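Local coordinates for PrgX (Enterococcus faecalis, PDB 2AWI), which acts as the receptor for the peptide sex pheromone cCF10 and as a repressor that regulates conjugation, probably by binding DNA, at the interface of chains A and B. Coordinates in Å, arbitrary orientation; residue numbers count along the deposited sequence, not the author numbering. Chains: chain A/B, PrgX.

The interface of chains A and B. Residues chain A 105-107; chain B 17, 52-53, 55.
With CG anti to its carbonyl carbon (chi1 -81°), B:Tyr17 extends its ring toward chain A and meets A:Thr105 and A:Ser106 with the phenol tip, while A:Ser106 turns OG between its backbone N and carbonyl carbon, toward water 2, which bridges to the last turn of helix B:44-54. The phenol hydroxyl OH of B:Tyr17 donates a hydrogen bond of 3.1 Å to the backbone carbonyl O of A:Thr105. It approaches at a C=O...donor angle of 131°, tilted 22° from the carbonyl plane. The same OH lies 3.6 Å from CA of A:Ser106. Water 1, in the plane of the tyrosine ring at its edge, is 3.0 Å from OH of B:Tyr17 and 2.7 Å from the backbone N of A:Leu107, the first residue of helix A:107-122. Thus the phenol oxygen is gripped by a carbonyl and a water, and the water links it to the start of that helix. Water 2 joins the side-chain hydroxyl OG of A:Ser106, at 2.6 Å, to the backbone carbonyl O of B:Glu52, at 2.8 Å. Contact with B:Arg53 is looser and made by its backbone, whose O is 4.0 Å from CB of A:Ser106. This small, partly hydrated patch, repeated by the two-fold symmetry, rests the helix-turn-helix region of one chain on the C-terminal TPR region of the other, and may help set how the presumed DNA-binding regions are held if this interface is the biological one.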
loop_
_atom_site.group_PDB
_atom_site.type_symbol
_atom_site.label_atom_id
_atom_site.label_comp_id
_atom_site.label_asym_id
_atom_site.label_seq_id
_atom_site.Cartn_x
_atom_site.Cartn_y
_atom_site.Cartn_z
ATOM N N THR A 105 -29.252 6.246 45.579
ATOM C CA THR A 105 -29.019 7.457 46.360
ATOM C C THR A 105 -28.815 8.637 45.414
ATOM O O THR A 105 -29.304 9.744 45.656
ATOM C CB THR A 105 -27.757 7.311 47.237
ATOM O OG1 THR A 105 -27.898 6.167 48.089
ATOM C CG2 THR A 105 -27.548 8.556 48.093
ATOM N N SER A 106 -28.081 8.386 44.334
ATOM C CA SER A 106 -27.797 9.405 43.336
ATOM C C SER A 106 -27.354 8.729 42.049
ATOM O O SER A 106 -27.009 7.543 42.045
ATOM C CB SER A 106 -26.686 10.341 43.826
ATOM O OG SER A 106 -25.430 9.681 43.868
ATOM N N LEU A 107 -27.363 9.491 40.960
ATOM C CA LEU A 107 -26.952 8.974 39.670
ATOM C C LEU A 107 -25.513 8.477 39.747
ATOM O O LEU A 107 -25.149 7.517 39.075
ATOM C CB LEU A 107 -27.090 10.057 38.605
ATOM C CG LEU A 107 -28.529 10.524 38.373
ATOM C CD1 LEU A 107 -28.539 11.686 37.399
ATOM C CD2 LEU A 107 -29.374 9.367 37.848
ATOM N N TYR B 17 -35.799 16.087 43.487
ATOM C CA TYR B 17 -35.234 16.147 44.830
ATOM C C TYR B 17 -35.907 17.296 45.576
ATOM O O TYR B 17 -36.321 18.287 44.969
ATOM C CB TYR B 17 -33.723 16.417 44.788
ATOM C CG TYR B 17 -32.840 15.222 44.507
ATOM C CD1 TYR B 17 -32.852 14.106 45.340
ATOM C CD2 TYR B 17 -31.959 15.224 43.428
ATOM C CE1 TYR B 17 -32.002 13.019 45.107
ATOM C CE2 TYR B 17 -31.108 14.148 43.184
ATOM C CZ TYR B 17 -31.133 13.050 44.027
ATOM O OH TYR B 17 -30.294 11.985 43.787
ATOM N N GLU B 52 -22.445 16.695 44.740
ATOM C CA GLU B 52 -22.405 15.264 45.020
ATOM C C GLU B 52 -23.799 14.730 45.318
ATOM O O GLU B 52 -24.101 13.573 45.032
ATOM C CB GLU B 52 -21.497 14.959 46.216
ATOM C CG GLU B 52 -21.132 13.485 46.313
ATOM C CD GLU B 52 -20.518 13.110 47.640
ATOM O OE1 GLU B 52 -20.032 11.967 47.760
ATOM O OE2 GLU B 52 -20.528 13.949 48.565
ATOM N N ARG B 53 -24.642 15.569 45.909
ATOM C CA ARG B 53 -26.002 15.171 46.245
ATOM C C ARG B 53 -26.811 15.013 44.967
ATOM O O ARG B 53 -27.605 14.080 44.829
ATOM C CB ARG B 53 -26.652 16.229 47.138
ATOM C CG ARG B 53 -25.889 16.500 48.421
ATOM C CD ARG B 53 -26.309 15.570 49.538
ATOM N NE ARG B 53 -27.086 16.292 50.541
ATOM C CZ ARG B 53 -26.665 16.545 51.776
ATOM N NH1 ARG B 53 -25.469 16.129 52.172
ATOM N NH2 ARG B 53 -27.438 17.223 52.613
ATOM N N GLY B 55 -25.577 14.345 42.094
ATOM C CA GLY B 55 -25.009 13.287 41.282
ATOM C C GLY B 55 -24.544 13.802 39.933
ATOM O O GLY B 55 -24.183 13.024 39.048
HETATM O O HOH W 1 -28.861 11.784 41.213
HETATM O O HOH W 2 -23.316 10.934 44.838
#